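Side-chain contacts in methylmalonyl-CoA carboxyltransferase 5S subunit (PDB 1RQB), which catalyses the cobalt-dependent transfer of a carboxyl group from the biotin of the 1.3S subunit to pyruvate, forming oxaloacetate: residues A[25-30]-A[263-268]; A[162-167]-A[182-187]; A[223-228]-A[236-241]; A[317-322]-A[356-361]. One frame throughout, in Å; residues are numbered along the deposited sequence.

Contact 1: residues A[25-30]-A[263-268]; sequences VGITEL and NPTESV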
loop_
_atom_site.group_PDB
_atom_site.type_symbol
_atom_site.label_atom_id
_atom_site.label_comp_id
_atom_site.label_asym_id
_atom_site.label_seq_id
_atom_site.Cartn_x
_atom_site.Cartn_y
_atom_site.Cartn_z
ATOM N N VAL A 25 9.761 -9.292 -17.485
ATOM C CA VAL A 25 10.492 -8.894 -16.275
ATOM C C VAL A 25 10.402 -10.061 -15.289
ATOM O O VAL A 25 9.325 -10.620 -15.087
ATOM C CB VAL A 25 9.854 -7.642 -15.628
ATOM C CG1 VAL A 25 10.657 -7.223 -14.395
ATOM C CG2 VAL A 25 9.802 -6.508 -16.635
ATOM N N GLY A 26 11.527 -10.449 -14.701
ATOM C CA GLY A 26 11.492 -11.552 -13.757
ATOM C C GLY A 26 11.018 -11.087 -12.388
ATOM O O GLY A 26 11.203 -9.929 -12.019
ATOM N N ILE A 27 10.431 -11.999 -11.622
ATOM C CA ILE A 27 9.933 -11.670 -10.280
ATOM C C ILE A 27 10.504 -12.653 -9.256
ATOM O O ILE A 27 10.476 -13.865 -9.466
ATOM C CB ILE A 27 8.403 -11.808 -10.186
ATOM C CG1 ILE A 27 7.721 -10.808 -11.125
ATOM C CG2 ILE A 27 7.955 -11.646 -8.715
ATOM C CD1 ILE A 27 7.898 -9.373 -10.748
ATOM N N THR A 28 11.026 -12.109 -8.161
ATOM C CA THR A 28 11.523 -12.937 -7.053
ATOM C C THR A 28 10.502 -12.832 -5.918
ATOM O O THR A 28 10.133 -11.729 -5.514
ATOM C CB THR A 28 12.908 -12.461 -6.564
ATOM O OG1 THR A 28 13.907 -12.922 -7.477
ATOM C CG2 THR A 28 13.229 -13.018 -5.155
ATOM N N GLU A 29 10.021 -13.977 -5.431
ATOM C CA GLU A 29 9.022 -14.020 -4.353
ATOM C C GLU A 29 9.729 -14.025 -2.995
ATOM O O GLU A 29 10.672 -14.786 -2.780
ATOM C CB GLU A 29 8.135 -15.260 -4.509
ATOM C CG GLU A 29 7.047 -15.417 -3.431
ATOM C CD GLU A 29 6.104 -14.219 -3.329
ATOM O OE1 GLU A 29 5.475 -13.804 -4.342
ATOM O OE2 GLU A 29 5.988 -13.691 -2.214
ATOM N N LEU A 30 9.230 -13.208 -2.063
ATOM C CA LEU A 30 9.870 -13.041 -0.751
ATOM C C LEU A 30 9.021 -13.572 0.408
ATOM O O LEU A 30 9.432 -13.455 1.562
ATOM C CB LEU A 30 10.101 -11.550 -0.498
ATOM C CG LEU A 30 10.921 -10.782 -1.537
ATOM C CD1 LEU A 30 10.782 -9.269 -1.285
ATOM C CD2 LEU A 30 12.384 -11.208 -1.423
ATOM N N ASN A 263 6.082 -4.537 -1.880
ATOM C CA ASN A 263 4.992 -4.312 -2.839
ATOM C C ASN A 263 4.447 -5.689 -3.223
ATOM O O ASN A 263 5.198 -6.663 -3.273
ATOM C CB ASN A 263 5.524 -3.516 -4.035
ATOM C CG ASN A 263 6.057 -2.154 -3.610
ATOM O OD1 ASN A 263 5.309 -1.311 -3.116
ATOM N ND2 ASN A 263 7.366 -1.952 -3.758
ATOM N N PRO A 264 3.123 -5.788 -3.458
ATOM C CA PRO A 264 2.420 -7.029 -3.805
ATOM C C PRO A 264 2.750 -7.643 -5.168
ATOM O O PRO A 264 2.706 -6.973 -6.198
ATOM C CB PRO A 264 0.932 -6.647 -3.685
ATOM C CG PRO A 264 0.930 -5.246 -3.085
ATOM C CD PRO A 264 2.202 -4.644 -3.570
ATOM N N THR A 265 3.054 -8.936 -5.145
ATOM C CA THR A 265 3.415 -9.682 -6.360
ATOM C C THR A 265 2.335 -9.525 -7.434
ATOM O O THR A 265 2.622 -9.159 -8.573
ATOM C CB THR A 265 3.581 -11.185 -6.028
ATOM O OG1 THR A 265 4.666 -11.342 -5.104
ATOM C CG2 THR A 265 3.842 -12.006 -7.305
ATOM N N GLU A 266 1.088 -9.800 -7.072
ATOM C CA GLU A 266 0.007 -9.738 -8.067
ATOM C C GLU A 266 -0.194 -8.309 -8.578
ATOM O O GLU A 266 -0.491 -8.110 -9.755
ATOM C CB GLU A 266 -1.291 -10.267 -7.476
ATOM C CG GLU A 266 -1.174 -11.686 -6.939
ATOM C CD GLU A 266 -1.076 -11.707 -5.422
ATOM O OE1 GLU A 266 -0.086 -11.178 -4.864
ATOM O OE2 GLU A 266 -2.005 -12.237 -4.787
ATOM N N SER A 267 -0.053 -7.314 -7.705
ATOM C CA SER A 267 -0.232 -5.921 -8.139
ATOM C C SER A 267 0.857 -5.546 -9.146
ATOM O O SER A 267 0.584 -4.907 -10.161
ATOM C CB SER A 267 -0.179 -4.980 -6.935
ATOM O OG SER A 267 -1.250 -5.254 -6.041
ATOM N N VAL A 268 2.095 -5.951 -8.873
ATOM C CA VAL A 268 3.203 -5.637 -9.787
ATOM C C VAL A 268 2.982 -6.344 -11.126
ATOM O O VAL A 268 3.228 -5.772 -12.187
ATOM C CB VAL A 268 4.565 -6.032 -9.168
ATOM C CG1 VAL A 268 5.671 -5.962 -10.209
ATOM C CG2 VAL A 268 4.887 -5.076 -8.035
#
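Glu29, at the end of a barrel strand, comes opposite Thr265 in the first turn of helix 265-271, their CA atoms 7.4 Å apart. The bond between them is the polar link of the contact: Thr265 OG1 donates to Glu29 OE1 over 2.7 Å. It arrives on the syn side of the carboxylate, tilted 24° from its plane. Glu29 gets there by a bend: CG leaves anti to the backbone N, and the turn at chi2 (57°) swings the carboxylate round to the helix. The Thr265 hydroxyl is also hydrogen-bonded to Thr251 OG1. On the carboxylate, OE2 caps the backbone N of Val31 at the start of helix 31-39 and is bonded to Ile253 N, with a weak 3.3 Å bond from Leu30 N, while Tyr61 OH makes a weak bond to OE1. Together these partners fix the position of the buried carboxylate. Two residues earlier on the strand the contact turns apolar, with Ile27 CD1 resting on Val268 CG1 at 4.1 Å; Ile27 CG2 stands more loosely, 4.4 Å from Thr265 CG2. Strand 23-29 pairs in parallel with 248-251 and 63-68, and Ile27 packs on Val249 and Thr251 of the former. Helix 265-271 lies between helix 234-243, where Val268 meets Leu238, and helix 283-296, where Thr265 meets Leu286; its Ser267 is hydrogen-bonded to Thr231 of the second subunit.

Contact 2: residues A[162-167]-A[182-187]; sequences GTICYT and GQLLDM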
loop_
_atom_site.group_PDB
_atom_site.type_symbol
_atom_site.label_atom_id
_atom_site.label_comp_id
_atom_site.label_asym_id
_atom_site.label_seq_id
_atom_site.Cartn_x
_atom_site.Cartn_y
_atom_site.Cartn_z
ATOM N N GLY A 162 25.994 -9.757 -6.119
ATOM C CA GLY A 162 26.636 -8.732 -5.304
ATOM C C GLY A 162 25.597 -7.678 -4.988
ATOM O O GLY A 162 24.836 -7.283 -5.870
ATOM N N THR A 163 25.598 -7.173 -3.764
ATOM C CA THR A 163 24.545 -6.231 -3.357
ATOM C C THR A 163 25.074 -4.836 -3.030
ATOM O O THR A 163 26.134 -4.665 -2.430
ATOM C CB THR A 163 23.847 -6.725 -2.090
ATOM O OG1 THR A 163 23.325 -8.033 -2.319
ATOM C CG2 THR A 163 22.721 -5.784 -1.693
ATOM N N ILE A 164 24.266 -3.856 -3.413
ATOM C CA ILE A 164 24.520 -2.444 -3.101
ATOM C C ILE A 164 23.361 -1.980 -2.215
ATOM O O ILE A 164 22.204 -2.040 -2.631
ATOM C CB ILE A 164 24.507 -1.567 -4.361
ATOM C CG1 ILE A 164 25.686 -1.918 -5.270
ATOM C CG2 ILE A 164 24.568 -0.092 -3.960
ATOM C CD1 ILE A 164 25.566 -1.312 -6.654
ATOM N N CYS A 165 23.656 -1.575 -0.985
ATOM C CA CYS A 165 22.596 -1.073 -0.101
ATOM C C CYS A 165 22.379 0.400 -0.448
ATOM O O CYS A 165 23.297 1.218 -0.374
ATOM C CB CYS A 165 22.983 -1.202 1.371
ATOM S SG CYS A 165 23.010 -2.908 1.946
ATOM N N TYR A 166 21.158 0.706 -0.852
ATOM C CA TYR A 166 20.807 2.073 -1.257
ATOM C C TYR A 166 20.516 2.928 -0.024
ATOM O O TYR A 166 19.863 2.494 0.925
ATOM C CB TYR A 166 19.557 2.077 -2.138
ATOM C CG TYR A 166 19.183 3.476 -2.579
ATOM C CD1 TYR A 166 19.911 4.124 -3.574
ATOM C CD2 TYR A 166 18.130 4.171 -1.968
ATOM C CE1 TYR A 166 19.602 5.433 -3.957
ATOM C CE2 TYR A 166 17.817 5.482 -2.338
ATOM C CZ TYR A 166 18.557 6.104 -3.334
ATOM O OH TYR A 166 18.247 7.389 -3.720
ATOM N N THR A 167 21.024 4.147 -0.044
ATOM C CA THR A 167 20.712 5.075 1.051
ATOM C C THR A 167 20.756 6.495 0.486
ATOM O O THR A 167 21.118 6.705 -0.671
ATOM C CB THR A 167 21.709 4.952 2.255
ATOM O OG1 THR A 167 21.290 5.836 3.307
ATOM C CG2 THR A 167 23.126 5.337 1.841
ATOM N N GLY A 182 30.617 -1.650 -10.492
ATOM C CA GLY A 182 31.806 -2.086 -11.217
ATOM C C GLY A 182 32.725 -2.939 -10.360
ATOM O O GLY A 182 33.288 -3.928 -10.828
ATOM N N GLN A 183 32.884 -2.553 -9.099
ATOM C CA GLN A 183 33.736 -3.317 -8.177
ATOM C C GLN A 183 33.123 -4.698 -7.931
ATOM O O GLN A 183 33.840 -5.689 -7.806
ATOM C CB GLN A 183 33.896 -2.574 -6.854
ATOM C CG GLN A 183 34.618 -1.244 -6.999
ATOM C CD GLN A 183 34.592 -0.428 -5.730
ATOM O OE1 GLN A 183 33.532 -0.017 -5.261
ATOM N NE2 GLN A 183 35.763 -0.183 -5.167
ATOM N N LEU A 184 31.797 -4.769 -7.877
ATOM C CA LEU A 184 31.144 -6.066 -7.641
ATOM C C LEU A 184 31.310 -6.964 -8.870
ATOM O O LEU A 184 31.581 -8.157 -8.747
ATOM C CB LEU A 184 29.663 -5.860 -7.324
ATOM C CG LEU A 184 29.429 -5.142 -5.994
ATOM C CD1 LEU A 184 27.947 -4.825 -5.823
ATOM C CD2 LEU A 184 29.928 -6.025 -4.856
ATOM N N LEU A 185 31.136 -6.399 -10.060
ATOM C CA LEU A 185 31.297 -7.196 -11.285
ATOM C C LEU A 185 32.744 -7.681 -11.391
ATOM O O LEU A 185 33.006 -8.775 -11.888
ATOM C CB LEU A 185 30.964 -6.361 -12.517
ATOM C CG LEU A 185 29.509 -5.950 -12.704
ATOM C CD1 LEU A 185 29.437 -4.877 -13.783
ATOM C CD2 LEU A 185 28.658 -7.172 -13.076
ATOM N N ASP A 186 33.682 -6.867 -10.916
ATOM C CA ASP A 186 35.109 -7.219 -10.983
ATOM C C ASP A 186 35.429 -8.395 -10.058
ATOM O O ASP A 186 36.376 -9.139 -10.307
ATOM C CB ASP A 186 35.993 -6.021 -10.617
ATOM C CG ASP A 186 36.059 -4.988 -11.724
ATOM O OD1 ASP A 186 35.682 -5.315 -12.873
ATOM O OD2 ASP A 186 36.500 -3.849 -11.448
HETATM N N MSE A 187 34.655 -8.569 -8.991
HETATM C CA MSE A 187 34.934 -9.696 -8.092
HETATM C C MSE A 187 34.038 -10.893 -8.416
HETATM O O MSE A 187 33.728 -11.707 -7.547
HETATM C CB MSE A 187 34.824 -9.279 -6.627
HETATM C CG MSE A 187 33.529 -8.657 -6.193
HETATM SE SE MSE A 187 33.755 -8.068 -4.354
HETATM C CE MSE A 187 35.163 -6.768 -4.612
#
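Leu184 of helix 174-186 carries this contact, its CD1 methyl lying over the Gly162-Thr163 backbone at the end of strand 159-163 and against Ile164, the residue that follows. The closest pair is apolar: Leu184 CD1 lies 3.7 Å from Ile164 CG1, the two side chains running at a slant to each other. The leucine is stretched out beyond CB (chi2 173°), which carries CD1 toward the strand. The CG1 branch of Ile164, lying beside its own backbone N (chi1 -67°), closes on that methyl. Tyr177, Leu180 and Ala181 of the same helix also pack on Ile164.

A second kind of contact is methyl against backbone. Leu184 CD1 sits 3.8 Å from the carbonyl carbon of Gly162 and 3.9 Å from Thr163 O, and the CA atoms of Gly162 and Leu184 approach to 5.7 Å because no side chain stands between them at the glycine. Leu184 also packs on Met146 and Met150 of helix 144-155 and on Ile192 of strand 191-193.

Hydrogen bonds do not cross between the segments. Thr163, whose side chain starts off away from the helix, bonds through OG1 to Val136 O, and Gly162 pairs through its backbone with Ser191 and Ala193. A helix packed against the strand it follows, before a parallel neighbouring strand, is the beta-alpha-beta crossover of a TIM barrel, here formed by strand 159-163, helix 174-186 and strand 191-193.

Contact 3: residues A[223-228]-A[236-241]; sequences INLHCH and VSLMKA. With CO (cobalt (II) ion), chain B.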
loop_
_atom_site.group_PDB
_atom_site.type_symbol
_atom_site.label_atom_id
_atom_site.label_comp_id
_atom_site.label_asym_id
_atom_site.label_seq_id
_atom_site.Cartn_x
_atom_site.Cartn_y
_atom_site.Cartn_z
ATOM N N ILE A 223 20.444 -6.877 -13.247
ATOM C CA ILE A 223 20.175 -6.112 -12.022
ATOM C C ILE A 223 18.828 -6.547 -11.443
ATOM O O ILE A 223 17.834 -6.637 -12.161
ATOM C CB ILE A 223 20.125 -4.600 -12.299
ATOM C CG1 ILE A 223 21.452 -4.130 -12.907
ATOM C CG2 ILE A 223 19.878 -3.859 -11.006
ATOM C CD1 ILE A 223 21.397 -2.732 -13.502
ATOM N N ASN A 224 18.830 -6.847 -10.147
ATOM C CA ASN A 224 17.629 -7.248 -9.401
ATOM C C ASN A 224 17.320 -6.129 -8.402
ATOM O O ASN A 224 18.203 -5.696 -7.664
ATOM C CB ASN A 224 17.880 -8.542 -8.618
ATOM C CG ASN A 224 17.980 -9.785 -9.505
ATOM O OD1 ASN A 224 17.590 -10.878 -9.097
ATOM N ND2 ASN A 224 18.519 -9.626 -10.699
ATOM N N LEU A 225 16.083 -5.641 -8.373
ATOM C CA LEU A 225 15.761 -4.552 -7.438
ATOM C C LEU A 225 14.936 -5.091 -6.269
ATOM O O LEU A 225 13.934 -5.779 -6.462
ATOM C CB LEU A 225 14.994 -3.441 -8.170
ATOM C CG LEU A 225 14.501 -2.262 -7.333
ATOM C CD1 LEU A 225 15.694 -1.523 -6.724
ATOM C CD2 LEU A 225 13.678 -1.326 -8.218
ATOM N N HIS A 226 15.390 -4.772 -5.055
ATOM C CA HIS A 226 14.736 -5.194 -3.807
ATOM C C HIS A 226 14.310 -3.942 -3.038
ATOM O O HIS A 226 15.138 -3.267 -2.427
ATOM C CB HIS A 226 15.719 -6.009 -2.947
ATOM C CG HIS A 226 15.143 -6.490 -1.647
ATOM N ND1 HIS A 226 14.384 -7.636 -1.543
ATOM C CD2 HIS A 226 15.202 -5.964 -0.398
ATOM C CE1 HIS A 226 13.998 -7.795 -0.287
ATOM N NE2 HIS A 226 14.483 -6.794 0.429
ATOM N N CYS A 227 13.020 -3.630 -3.072
ATOM C CA CYS A 227 12.524 -2.442 -2.360
ATOM C C CYS A 227 11.425 -2.837 -1.373
ATOM O O CYS A 227 10.543 -3.628 -1.706
ATOM C CB CYS A 227 11.860 -1.444 -3.324
ATOM S SG CYS A 227 12.921 -0.430 -4.333
ATOM N N HIS A 228 11.492 -2.263 -0.176
ATOM C CA HIS A 228 10.423 -2.434 0.819
ATOM C C HIS A 228 9.376 -1.364 0.500
ATOM O O HIS A 228 9.640 -0.475 -0.310
ATOM C CB HIS A 228 10.987 -2.281 2.235
ATOM C CG HIS A 228 11.738 -3.495 2.700
ATOM N ND1 HIS A 228 11.331 -4.255 3.774
ATOM C CD2 HIS A 228 12.822 -4.125 2.184
ATOM C CE1 HIS A 228 12.129 -5.301 3.899
ATOM N NE2 HIS A 228 13.041 -5.247 2.948
ATOM N N VAL A 236 6.034 2.700 -7.492
ATOM C CA VAL A 236 6.243 3.567 -8.660
ATOM C C VAL A 236 7.719 3.474 -9.057
ATOM O O VAL A 236 8.058 3.539 -10.237
ATOM C CB VAL A 236 5.876 5.013 -8.341
ATOM C CG1 VAL A 236 6.068 5.884 -9.592
ATOM C CG2 VAL A 236 4.416 5.070 -7.884
ATOM N N SER A 237 8.595 3.300 -8.066
ATOM C CA SER A 237 10.033 3.148 -8.332
ATOM C C SER A 237 10.264 1.862 -9.127
ATOM O O SER A 237 11.099 1.828 -10.029
ATOM C CB SER A 237 10.830 3.119 -7.019
ATOM O OG SER A 237 10.649 4.344 -6.311
ATOM N N LEU A 238 9.541 0.793 -8.791
ATOM C CA LEU A 238 9.668 -0.467 -9.541
ATOM C C LEU A 238 9.291 -0.230 -11.005
ATOM O O LEU A 238 9.960 -0.718 -11.915
ATOM C CB LEU A 238 8.748 -1.543 -8.962
ATOM C CG LEU A 238 9.357 -2.533 -7.968
ATOM C CD1 LEU A 238 9.999 -1.808 -6.829
ATOM C CD2 LEU A 238 8.279 -3.486 -7.470
HETATM N N MSE A 239 8.213 0.511 -11.241
HETATM C CA MSE A 239 7.786 0.784 -12.622
HETATM C C MSE A 239 8.885 1.562 -13.350
HETATM O O MSE A 239 9.216 1.252 -14.494
HETATM C CB MSE A 239 6.488 1.600 -12.647
HETATM C CG MSE A 239 5.993 1.936 -14.059
HETATM SE SE MSE A 239 5.346 0.352 -15.049
HETATM C CE MSE A 239 6.832 0.079 -16.211
ATOM N N LYS A 240 9.449 2.580 -12.701
ATOM C CA LYS A 240 10.533 3.367 -13.310
ATOM C C LYS A 240 11.781 2.504 -13.512
ATOM O O LYS A 240 12.516 2.686 -14.482
ATOM C CB LYS A 240 10.876 4.593 -12.438
ATOM C CG LYS A 240 9.827 5.683 -12.544
ATOM C CD LYS A 240 9.771 6.149 -13.980
ATOM C CE LYS A 240 8.693 7.177 -14.220
ATOM N NZ LYS A 240 8.565 7.421 -15.685
ATOM N N ALA A 241 12.024 1.568 -12.597
ATOM C CA ALA A 241 13.199 0.695 -12.734
ATOM C C ALA A 241 13.005 -0.214 -13.949
ATOM O O ALA A 241 13.951 -0.512 -14.676
ATOM C CB ALA A 241 13.399 -0.145 -11.461
HETATM CO CO CO B . 14.544 -6.724 2.606
HETATM O O HOH W 1 14.732 -6.952 4.851
#
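The cobalt ion is gripped by two imidazoles two residues apart, His228 NE2 at 2.1 Å and His226 NE2 at 2.2 Å, with a water on the metal at 2.3 Å. Asp34 and Lys195, a lysine known to be carboxylated in part, belong to the same site. Second-shell bonds steady both rings: His226 ND1 is bound to Asp250 OD2 and His228 ND1 to Pro260 O, leaving each NE2 turned to the metal.

Leu225 and Cys227 point instead to helix 234-243, whose axis over 236-241 runs nearly antiparallel to strand 223-225 (166°) at a distance of 10.4 Å. Leu225, with CG anti to the backbone N (chi1 176°), reaches out with CD2, which presses on Ala241 CB at 3.5 Å, tighter than usual for two carbons. The same methyl meets Leu238 CD1 at 4.0 Å, and this leucine tip also takes Cys227 CB at 4.0 Å, touching both strand-side residues.

The chemistry is thus split along the chain: Leu225 and Cys227 give a buried, apolar face to the helix, His226 and His228 turn to the cobalt, and the packing and the metal site share one backbone.

Contact 4: residues A[317-322]-A[356-361]; sequences QIPGGM and PPLVTP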
loop_
_atom_site.group_PDB
_atom_site.type_symbol
_atom_site.label_atom_id
_atom_site.label_comp_id
_atom_site.label_asym_id
_atom_site.label_seq_id
_atom_site.Cartn_x
_atom_site.Cartn_y
_atom_site.Cartn_z
ATOM N N GLN A 317 16.050 10.990 8.014
ATOM C CA GLN A 317 17.078 9.969 7.757
ATOM C C GLN A 317 16.946 8.822 8.761
ATOM O O GLN A 317 17.761 7.901 8.761
ATOM C CB GLN A 317 18.500 10.518 7.919
ATOM C CG GLN A 317 18.944 11.599 6.967
ATOM C CD GLN A 317 20.376 12.050 7.275
ATOM O OE1 GLN A 317 21.290 11.232 7.374
ATOM N NE2 GLN A 317 20.566 13.358 7.430
ATOM N N ILE A 318 15.932 8.857 9.618
ATOM C CA ILE A 318 15.796 7.797 10.627
ATOM C C ILE A 318 14.634 6.854 10.311
ATOM O O ILE A 318 13.485 7.277 10.200
ATOM C CB ILE A 318 15.558 8.390 12.022
ATOM C CG1 ILE A 318 16.690 9.350 12.383
ATOM C CG2 ILE A 318 15.467 7.269 13.044
ATOM C CD1 ILE A 318 16.450 10.097 13.678
ATOM N N PRO A 319 14.929 5.551 10.169
ATOM C CA PRO A 319 13.919 4.521 9.877
ATOM C C PRO A 319 13.091 4.265 11.138
ATOM O O PRO A 319 13.634 4.175 12.238
ATOM C CB PRO A 319 14.760 3.298 9.506
ATOM C CG PRO A 319 16.083 3.881 9.079
ATOM C CD PRO A 319 16.287 4.994 10.058
ATOM N N GLY A 320 11.780 4.134 10.975
ATOM C CA GLY A 320 10.903 3.903 12.111
ATOM C C GLY A 320 11.340 2.831 13.095
ATOM O O GLY A 320 11.068 2.944 14.289
ATOM N N GLY A 321 12.003 1.788 12.605
ATOM C CA GLY A 321 12.449 0.719 13.482
ATOM C C GLY A 321 13.544 1.197 14.415
ATOM O O GLY A 321 13.692 0.707 15.533
HETATM N N MSE A 322 14.311 2.170 13.939
HETATM C CA MSE A 322 15.420 2.757 14.704
HETATM C C MSE A 322 14.855 3.805 15.666
HETATM O O MSE A 322 15.290 3.922 16.810
HETATM C CB MSE A 322 16.408 3.408 13.725
HETATM C CG MSE A 322 17.624 4.083 14.337
HETATM SE SE MSE A 322 18.768 4.903 12.961
HETATM C CE MSE A 322 20.052 5.787 14.107
ATOM N N PRO A 356 27.482 5.668 6.993
ATOM C CA PRO A 356 27.116 4.333 6.517
ATOM C C PRO A 356 25.598 4.271 6.336
ATOM O O PRO A 356 24.857 5.069 6.909
ATOM C CB PRO A 356 27.589 3.425 7.645
ATOM C CG PRO A 356 27.374 4.297 8.866
ATOM C CD PRO A 356 27.956 5.625 8.387
ATOM N N PRO A 357 25.119 3.337 5.498
ATOM C CA PRO A 357 23.673 3.179 5.264
ATOM C C PRO A 357 23.088 2.829 6.634
ATOM O O PRO A 357 23.734 2.128 7.411
ATOM C CB PRO A 357 23.609 1.992 4.302
ATOM C CG PRO A 357 24.918 2.085 3.550
ATOM C CD PRO A 357 25.906 2.430 4.644
ATOM N N LEU A 358 21.883 3.298 6.954
ATOM C CA LEU A 358 21.323 3.005 8.281
ATOM C C LEU A 358 20.488 1.724 8.262
ATOM O O LEU A 358 19.267 1.742 8.413
ATOM C CB LEU A 358 20.500 4.184 8.801
ATOM C CG LEU A 358 21.339 5.426 9.133
ATOM C CD1 LEU A 358 20.445 6.483 9.727
ATOM C CD2 LEU A 358 22.456 5.076 10.119
ATOM N N VAL A 359 21.174 0.609 8.075
ATOM C CA VAL A 359 20.525 -0.709 8.072
ATOM C C VAL A 359 21.126 -1.509 9.228
ATOM O O VAL A 359 22.183 -1.153 9.747
ATOM C CB VAL A 359 20.792 -1.460 6.759
ATOM C CG1 VAL A 359 20.255 -0.663 5.602
ATOM C CG2 VAL A 359 22.285 -1.695 6.580
ATOM N N THR A 360 20.450 -2.569 9.641
ATOM C CA THR A 360 20.987 -3.396 10.732
ATOM C C THR A 360 22.343 -3.944 10.287
ATOM O O THR A 360 22.491 -4.395 9.152
ATOM C CB THR A 360 20.055 -4.573 11.043
ATOM O OG1 THR A 360 18.764 -4.068 11.404
ATOM C CG2 THR A 360 20.614 -5.403 12.190
ATOM N N PRO A 361 23.346 -3.930 11.180
ATOM C CA PRO A 361 23.353 -3.457 12.571
ATOM C C PRO A 361 23.800 -2.007 12.771
ATOM O O PRO A 361 23.777 -1.489 13.886
ATOM C CB PRO A 361 24.322 -4.420 13.230
ATOM C CG PRO A 361 25.382 -4.537 12.171
ATOM C CD PRO A 361 24.575 -4.696 10.891
#
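Leu358 meets Gln317, Pro319 and Met322 with a single extended side chain. Its CG stands beside the backbone N (chi1 -68°), and the fully stretched second torsion (-176°) projects CD1 as the leading atom. That methyl comes within 3.2 Å of Gln317 O, a close approach of carbon to a carbonyl oxygen. It also lies 4.0 Å from SE of Met322, a selenomethionine, and 4.4 Å from Pro319 CD. Met322 is an extended rod: all three of its torsions are near 180°, so the selenium is carried far from the helix backbone to cross the leucine at a slant. Pro319, whose CG stands 3.9 Å from Leu358 O, lies at the N-cap of helix 320-331.

Backbone shape positions both partners. Gln317 has a positive phi as the chain leaves helix 313-316, and Leu358 is the centre of an inverse gamma turn, with a weak bond of 3.0 Å from Val359 N to Pro357 O.

The polar end of Gln317 turns to Arg350, through OE1 and NH1, and Arg350 also packs on Leu358. No hydrogen bond links the two segments, which implies that they are held by van der Waals packing in which the CD1 methyl of Leu358 is shared among Gln317 O, Pro319 and Met322.

In the fold
Contacts 1, 2 and 3 belong to the TIM barrel, each setting a helix against the sheet, whereas contact 4 lies in the conserved carboxylase domain. Contacts 1 and 3 are neighbours, with centres about 10 Å apart; Leu30 CD1 touches the cobalt ligand His226 at CE1 over 3.7 Å, and both contacts reach the second subunit. Contact 2 lies about 16 Å from contact 3, centre to centre, without touching it. It does meet contact 4, where Thr167 CB packs on Pro357 CA at 4.0 Å. Contact 3 supplies two of the cobalt ligands; the side chain of Thr163 in contact 2 is about 9 Å from the metal, and those of Glu29 in contact 1 and Pro319 in contact 4 are each about 12 Å away.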